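Local atomic coordinates of uncharacterized protein (Eubacterium siraeum, PDB entry 4NZK), a protein that is of unknown function but belongs to the DHHW family and has an AlgX/AlgJ-like SGNH hydrolase domain, suggesting, without proof, a role as a hydrolase. Residues V65-D68 / G73-L76; P184-S189 / P225-T230; F297-D300 / E304-V307. One frame throughout, in Å; residues are numbered along the deposited sequence.

Contact 1: residues V65-D68 / G73-L76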
loop_
_atom_site.group_PDB
_atom_site.type_symbol
_atom_site.label_atom_id
_atom_site.label_comp_id
_atom_site.label_asym_id
_atom_site.label_seq_id
_atom_site.Cartn_x
_atom_site.Cartn_y
_atom_site.Cartn_z
ATOM N N VAL A 65 -6.462 5.223 22.120
ATOM C CA VAL A 65 -6.188 6.450 22.871
ATOM C C VAL A 65 -6.889 7.635 22.235
ATOM O O VAL A 65 -7.103 7.657 21.032
ATOM C CB VAL A 65 -4.658 6.667 22.928
ATOM C CG1 VAL A 65 -4.073 6.805 21.530
ATOM C CG2 VAL A 65 -4.247 7.816 23.844
ATOM N N ASP A 66 -7.311 8.595 23.067
ATOM C CA ASP A 66 -7.919 9.802 22.541
ATOM C C ASP A 66 -6.869 10.896 22.365
ATOM O O ASP A 66 -6.067 11.177 23.264
ATOM C CB ASP A 66 -9.056 10.283 23.454
ATOM C CG ASP A 66 -10.287 9.376 23.429
ATOM O OD1 ASP A 66 -10.253 8.292 22.832
ATOM O OD2 ASP A 66 -11.314 9.758 24.037
ATOM N N ILE A 67 -6.866 11.488 21.188
ATOM C CA ILE A 67 -5.919 12.556 20.861
ATOM C C ILE A 67 -6.706 13.707 20.261
ATOM O O ILE A 67 -7.394 13.529 19.253
ATOM C CB ILE A 67 -4.884 12.091 19.821
ATOM C CG1 ILE A 67 -4.123 10.855 20.298
ATOM C CG2 ILE A 67 -3.883 13.213 19.525
ATOM C CD1 ILE A 67 -3.227 10.231 19.223
ATOM N N ASP A 68 -6.631 14.869 20.910
ATOM C CA ASP A 68 -7.316 16.065 20.419
ATOM C C ASP A 68 -8.793 15.800 20.129
ATOM O O ASP A 68 -9.331 16.196 19.086
ATOM C CB ASP A 68 -6.582 16.598 19.174
ATOM C CG ASP A 68 -5.136 17.050 19.482
ATOM O OD1 ASP A 68 -4.868 17.541 20.619
ATOM O OD2 ASP A 68 -4.275 16.926 18.575
ATOM N N GLY A 73 -6.997 4.084 17.072
ATOM C CA GLY A 73 -6.418 2.767 17.296
ATOM C C GLY A 73 -5.117 2.775 16.504
ATOM O O GLY A 73 -5.133 3.031 15.288
ATOM N N ILE A 74 -4.001 2.506 17.201
ATOM C CA ILE A 74 -2.648 2.559 16.636
ATOM C C ILE A 74 -1.915 1.282 16.908
ATOM O O ILE A 74 -1.771 0.860 18.075
ATOM C CB ILE A 74 -1.864 3.734 17.248
ATOM C CG1 ILE A 74 -2.641 5.033 17.015
ATOM C CG2 ILE A 74 -0.430 3.776 16.666
ATOM C CD1 ILE A 74 -2.042 6.259 17.650
ATOM N N SER A 75 -1.417 0.657 15.846
ATOM C CA SER A 75 -0.670 -0.597 16.012
ATOM C C SER A 75 0.749 -0.244 16.483
ATOM O O SER A 75 1.435 0.576 15.876
ATOM C CB SER A 75 -0.579 -1.334 14.673
ATOM O OG SER A 75 -1.813 -1.742 14.166
ATOM N N LEU A 76 1.178 -0.882 17.565
ATOM C CA LEU A 76 2.507 -0.688 18.097
ATOM C C LEU A 76 3.492 -1.564 17.322
ATOM O O LEU A 76 3.180 -2.663 16.914
ATOM C CB LEU A 76 2.533 -0.993 19.599
ATOM C CG LEU A 76 1.580 -0.069 20.398
ATOM C CD1 LEU A 76 1.374 -0.567 21.819
ATOM C CD2 LEU A 76 2.009 1.386 20.400
#
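D66 OD1 is gripped by two groups: it forms a salt bridge with R212 NH2 and a hydrogen bond with T71 OG1, on the face of a β hairpin turned away from the aliphatic contact of V65, I67 and I74. The hairpin consists of strands 62-67 and 70-75 and supplies two strands of a three-stranded antiparallel sheet. Since side chains alternate along a strand, D66 projects to one face while V65 and I67 serve the other. Aspartate suits its place: one short carboxylate can take both the cross-strand threonine hydroxyl and a more distant guanidinium group.

The apolar face carries the contact itself. I74 runs diagonally across the hairpin, because its own backbone bonds to L63, whereas V65 bonds to W72. The delta methyl of I74 faces the pair of methyls formed by V65 CG1 and I67 CD1, with I74 CD1 4.4 Å from V65 CG1 and, tip to tip, 4.4 Å from I67 CD1. Within the first strand, V65 CG1 and I67 CD1 lie 4.2 Å apart, so the three methyls form a nearly equilateral triangle. Both isoleucines make this possible with chains extended at chi2 (172° in I67, 176° in I74). The beta-branched residues favour strand backbone and supply methyls that span the gap. The touching is light, and P116 also packs against V65 and I67.

G73, nearest V65 by backbone (CA to CA 6.7 Å), offers no side chain and bonds through its backbone to R160. D68 has a positive phi, which asparagine and aspartate tolerate better than most residues, and this lets the chain reverse tightly before strand 70-75. At the open end, S75 OG is hydrogen-bonded to Q62 OE1.

Contact 2: residues P184-S189 / P225-T230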
loop_
_atom_site.group_PDB
_atom_site.type_symbol
_atom_site.label_atom_id
_atom_site.label_comp_id
_atom_site.label_asym_id
_atom_site.label_seq_id
_atom_site.Cartn_x
_atom_site.Cartn_y
_atom_site.Cartn_z
ATOM N N PRO A 184 5.867 11.976 -13.237
ATOM C CA PRO A 184 5.205 12.569 -12.054
ATOM C C PRO A 184 3.690 12.597 -12.106
ATOM O O PRO A 184 3.112 12.712 -13.190
ATOM C CB PRO A 184 5.761 13.988 -11.994
ATOM C CG PRO A 184 6.535 14.179 -13.218
ATOM C CD PRO A 184 6.880 12.868 -13.805
ATOM N N VAL A 185 3.073 12.482 -10.922
ATOM C CA VAL A 185 1.633 12.539 -10.780
ATOM C C VAL A 185 1.099 13.935 -11.117
ATOM O O VAL A 185 1.831 14.949 -11.120
ATOM C CB VAL A 185 1.166 12.155 -9.358
ATOM C CG1 VAL A 185 1.647 10.748 -8.998
ATOM C CG2 VAL A 185 1.643 13.163 -8.321
ATOM N N LYS A 186 -0.179 13.945 -11.464
ATOM C CA LYS A 186 -0.912 15.187 -11.571
ATOM C C LYS A 186 -1.356 15.646 -10.194
ATOM O O LYS A 186 -1.337 14.889 -9.215
ATOM C CB LYS A 186 -2.126 15.002 -12.467
ATOM C CG LYS A 186 -1.801 14.624 -13.900
ATOM C CD LYS A 186 -3.065 14.619 -14.756
ATOM C CE LYS A 186 -2.846 14.182 -16.180
ATOM N NZ LYS A 186 -1.900 15.083 -16.885
ATOM N N GLU A 187 -1.773 16.904 -10.150
ATOM C CA GLU A 187 -2.347 17.498 -8.974
ATOM C C GLU A 187 -3.611 16.749 -8.547
ATOM O O GLU A 187 -4.372 16.282 -9.383
ATOM C CB GLU A 187 -2.647 18.977 -9.341
ATOM C CG GLU A 187 -1.417 19.631 -10.039
ATOM C CD GLU A 187 -1.191 19.774 -11.654
ATOM O OE1 GLU A 187 -1.108 19.001 -12.732
ATOM O OE2 GLU A 187 -0.772 20.934 -11.770
ATOM N N LEU A 188 -3.844 16.655 -7.234
ATOM C CA LEU A 188 -5.048 15.988 -6.752
ATOM C C LEU A 188 -6.338 16.685 -7.221
ATOM O O LEU A 188 -7.399 16.058 -7.377
ATOM C CB LEU A 188 -4.964 15.864 -5.232
ATOM C CG LEU A 188 -5.581 14.699 -4.557
ATOM C CD1 LEU A 188 -5.348 13.349 -5.226
ATOM C CD2 LEU A 188 -5.121 14.656 -3.105
ATOM N N SER A 189 -6.245 17.975 -7.512
ATOM C CA SER A 189 -7.412 18.715 -8.014
ATOM C C SER A 189 -7.896 18.239 -9.374
ATOM O O SER A 189 -9.021 18.527 -9.765
ATOM C CB SER A 189 -7.131 20.216 -8.084
ATOM O OG SER A 189 -6.894 20.760 -6.810
ATOM N N PRO A 225 -8.994 9.235 -10.995
ATOM C CA PRO A 225 -8.130 10.009 -11.880
ATOM C C PRO A 225 -8.816 10.424 -13.161
ATOM O O PRO A 225 -9.823 9.841 -13.557
ATOM C CB PRO A 225 -6.983 9.026 -12.188
ATOM C CG PRO A 225 -7.597 7.653 -12.049
ATOM C CD PRO A 225 -8.617 7.809 -10.923
ATOM N N SER A 226 -8.208 11.399 -13.819
ATOM C CA SER A 226 -8.759 11.990 -15.043
ATOM C C SER A 226 -8.453 11.200 -16.319
ATOM O O SER A 226 -9.176 11.308 -17.288
ATOM C CB SER A 226 -8.263 13.446 -15.177
ATOM O OG SER A 226 -6.856 13.500 -15.418
ATOM N N THR A 227 -7.393 10.397 -16.307
ATOM C CA THR A 227 -7.004 9.622 -17.473
ATOM C C THR A 227 -7.910 8.425 -17.672
ATOM O O THR A 227 -8.224 7.697 -16.718
ATOM C CB THR A 227 -5.515 9.204 -17.360
ATOM O OG1 THR A 227 -4.696 10.375 -17.243
ATOM C CG2 THR A 227 -5.037 8.377 -18.584
ATOM N N ASP A 228 -8.341 8.206 -18.918
ATOM C CA ASP A 228 -9.193 7.068 -19.214
ATOM C C ASP A 228 -8.391 5.768 -19.082
ATOM O O ASP A 228 -7.184 5.734 -19.330
ATOM C CB ASP A 228 -9.826 7.198 -20.612
ATOM C CG ASP A 228 -10.912 6.165 -20.862
ATOM O OD1 ASP A 228 -11.643 5.834 -19.908
ATOM O OD2 ASP A 228 -11.050 5.697 -22.012
ATOM N N TYR A 229 -9.071 4.718 -18.649
ATOM C CA TYR A 229 -8.433 3.400 -18.499
ATOM C C TYR A 229 -9.509 2.293 -18.558
ATOM O O TYR A 229 -10.726 2.558 -18.476
ATOM C CB TYR A 229 -7.672 3.307 -17.135
ATOM C CG TYR A 229 -8.631 3.150 -15.963
ATOM C CD1 TYR A 229 -9.206 4.247 -15.348
ATOM C CD2 TYR A 229 -9.034 1.896 -15.548
ATOM C CE1 TYR A 229 -10.116 4.102 -14.309
ATOM C CE2 TYR A 229 -9.963 1.726 -14.522
ATOM C CZ TYR A 229 -10.506 2.828 -13.892
ATOM O OH TYR A 229 -11.457 2.654 -12.904
ATOM N N THR A 230 -9.031 1.060 -18.745
ATOM C CA THR A 230 -9.850 -0.143 -18.669
ATOM C C THR A 230 -9.109 -1.172 -17.818
ATOM O O THR A 230 -7.929 -1.407 -18.045
ATOM C CB THR A 230 -10.101 -0.790 -20.039
ATOM O OG1 THR A 230 -10.387 0.214 -21.024
ATOM C CG2 THR A 230 -11.235 -1.788 -19.924
#
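K186 lays the aliphatic part of its side chain beside S226 and T227, joining two surface loops at the rim of an α/β domain of SGNH-hydrolase type. Segment 184-189 follows helix 167-180, and segment 225-230 leads into strand 229-234, an outermost strand of the mixed sheet.

K186 has the most surface buried here. Its methylenes do the touching, with K186 CD 4.0 Å and K186 CE 4.1 Å from S226 OG, so the hydroxyl comes alongside the chain and meets two successive carbons. K186 CE also approaches T227 OG1, at 4.4 Å. The chain is extended through chi3 and then bends at chi4 (-61°), which leaves K186 NZ 5.4 Å from S226 OG, too far for a hydrogen bond. Lysine is apt at such a surface, since its long apolar stem can pack while the ammonium stays at the periphery. The neighbouring V185 instead packs on Y171, K175 and C178 of helix 167-180, and the K186 carbonyl accepts a hydrogen bond from Y171 OH.

S226, small and polar, fits an exposed bend; chi1 of 68° sets its OG between backbone N and carbonyl carbon, on the side where the lysine stem passes. T227 has a firmer polar partner: its OG1 makes a probable hydrogen bond with D300 OD1. The same carboxylate flanks the lysine stem, with D300 OD2 packing against K186 CD. From T227 the chain enters the sheet, D228 bonding through its backbone to A276, and the T227 carbonyl oxygen lies in the plane of the Y229 ring, at its edge.

Contact 3: residues F297-D300 / E304-V307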
loop_
_atom_site.group_PDB
_atom_site.type_symbol
_atom_site.label_atom_id
_atom_site.label_comp_id
_atom_site.label_asym_id
_atom_site.label_seq_id
_atom_site.Cartn_x
_atom_site.Cartn_y
_atom_site.Cartn_z
ATOM N N PHE A 297 -3.446 6.362 -8.283
ATOM C CA PHE A 297 -2.492 7.461 -8.534
ATOM C C PHE A 297 -1.431 7.115 -9.544
ATOM O O PHE A 297 -0.570 7.943 -9.807
ATOM C CB PHE A 297 -1.864 7.898 -7.211
ATOM C CG PHE A 297 -2.888 8.208 -6.157
ATOM C CD1 PHE A 297 -3.836 9.206 -6.376
ATOM C CD2 PHE A 297 -2.940 7.495 -4.973
ATOM C CE1 PHE A 297 -4.812 9.502 -5.430
ATOM C CE2 PHE A 297 -3.912 7.773 -4.038
ATOM C CZ PHE A 297 -4.847 8.774 -4.254
ATOM N N PHE A 298 -1.483 5.907 -10.111
ATOM C CA PHE A 298 -0.550 5.526 -11.173
ATOM C C PHE A 298 -1.150 5.570 -12.573
ATOM O O PHE A 298 -0.415 5.557 -13.570
ATOM C CB PHE A 298 0.005 4.119 -10.941
ATOM C CG PHE A 298 0.754 3.958 -9.654
ATOM C CD1 PHE A 298 1.533 4.966 -9.149
ATOM C CD2 PHE A 298 0.686 2.764 -8.958
ATOM C CE1 PHE A 298 2.261 4.779 -7.981
ATOM C CE2 PHE A 298 1.391 2.583 -7.788
ATOM C CZ PHE A 298 2.168 3.584 -7.306
ATOM N N ILE A 299 -2.470 5.665 -12.640
ATOM C CA ILE A 299 -3.198 5.580 -13.912
ATOM C C ILE A 299 -2.795 6.679 -14.893
ATOM O O ILE A 299 -2.660 6.431 -16.086
ATOM C CB ILE A 299 -4.718 5.546 -13.648
ATOM C CG1 ILE A 299 -5.066 4.126 -13.114
ATOM C CG2 ILE A 299 -5.500 5.870 -14.913
ATOM C CD1 ILE A 299 -6.456 3.935 -12.589
ATOM N N ASP A 300 -2.554 7.876 -14.376
ATOM C CA ASP A 300 -2.186 8.987 -15.224
ATOM C C ASP A 300 -0.750 8.823 -15.773
ATOM O O ASP A 300 -0.385 9.515 -16.714
ATOM C CB ASP A 300 -2.242 10.338 -14.478
ATOM C CG ASP A 300 -3.671 10.772 -14.011
ATOM O OD1 ASP A 300 -4.698 10.473 -14.675
ATOM O OD2 ASP A 300 -3.734 11.446 -12.944
ATOM N N GLU A 304 0.469 0.710 -18.874
ATOM C CA GLU A 304 -0.138 -0.492 -18.295
ATOM C C GLU A 304 0.312 -0.626 -16.868
ATOM O O GLU A 304 1.445 -0.258 -16.528
ATOM C CB GLU A 304 0.236 -1.795 -19.049
ATOM C CG GLU A 304 -0.183 -1.836 -20.505
ATOM C CD GLU A 304 0.131 -3.141 -21.220
ATOM O OE1 GLU A 304 0.738 -4.100 -20.657
ATOM O OE2 GLU A 304 -0.237 -3.199 -22.400
ATOM N N ILE A 305 -0.600 -1.135 -16.045
ATOM C CA ILE A 305 -0.327 -1.429 -14.658
ATOM C C ILE A 305 -0.845 -2.805 -14.333
ATOM O O ILE A 305 -2.011 -3.093 -14.559
ATOM C CB ILE A 305 -0.950 -0.396 -13.700
ATOM C CG1 ILE A 305 -0.465 1.028 -14.025
ATOM C CG2 ILE A 305 -0.584 -0.704 -12.257
ATOM C CD1 ILE A 305 -1.473 2.081 -13.693
ATOM N N TYR A 306 0.020 -3.633 -13.774
ATOM C CA TYR A 306 -0.381 -4.954 -13.276
ATOM C C TYR A 306 -0.288 -4.921 -11.758
ATOM O O TYR A 306 0.731 -4.572 -11.209
ATOM C CB TYR A 306 0.528 -6.058 -13.830
ATOM C CG TYR A 306 0.439 -6.206 -15.332
ATOM C CD1 TYR A 306 1.044 -5.283 -16.165
ATOM C CD2 TYR A 306 -0.213 -7.284 -15.908
ATOM C CE1 TYR A 306 0.966 -5.401 -17.543
ATOM C CE2 TYR A 306 -0.280 -7.418 -17.293
ATOM C CZ TYR A 306 0.322 -6.479 -18.093
ATOM O OH TYR A 306 0.235 -6.594 -19.458
ATOM N N VAL A 307 -1.370 -5.305 -11.106
ATOM C CA VAL A 307 -1.480 -5.212 -9.661
ATOM C C VAL A 307 -1.545 -6.629 -9.103
ATOM O O VAL A 307 -2.500 -7.375 -9.370
ATOM C CB VAL A 307 -2.711 -4.431 -9.189
ATOM C CG1 VAL A 307 -2.608 -4.174 -7.687
ATOM C CG2 VAL A 307 -2.854 -3.126 -9.936
#
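Apolar contact is centred on I305, whose CD1 methyl rests against the backbone bend at F298 and I299. I305 CD1 sits 3.7 Å from F298 CB and 3.6 Å from F298 O, and 4.2 Å from I299 CG1; the two isoleucine side chains cross at about a right angle. I305 has CG1 anti to the carbonyl carbon (chi1 -57°), which carries its longer branch out to the loop. Of the F298 side chain it is CB that meets this methyl, alongside the backbone carbonyl; the ring leads away to pack on A174, C178 and F177 of helix 167-180, where a large aromatic group can fill the layer between helix and sheet. I299, pointing its CB away from segment 304-307, lies against T275 and I250.

Polar interactions occupy the other face of the strand. Y306 OH donates to E304 OE1 over 2.8 Å, reaching the oxygen from above the carboxylate plane, 38° out of it. E304 OE2 has a long, weak ion pair with K282 as a second partner.

Backbone bonds set the strand between two neighbours: I305 pairs with antiparallel I273, while Y306 bonds to L283 and I285 of a parallel strand. The loop thus completes the crossover between the adjacent parallel strands 282-287 and 304-309, consistent with the α/β/α sandwich of SGNH hydrolases.

From the N terminus the three contacts come in series, none nesting or crossing. Contact 1 closes the tight turn of a hairpin in the small antiparallel sheet, with its centre about 33 Å from those of the other two. Contact 2 closes a much longer loop, enclosing strands 192-199 and 218-224 and bringing the chain after helix 167-180 beside the entry to an edge strand of the mixed sheet. Contact 3 closes a short loop before strand 304-309 in that sheet. Contacts 2 and 3, with centres about 10 Å apart, meet directly: D300 borders both loops of contact 2, and V185 CG1 packs on F297 O.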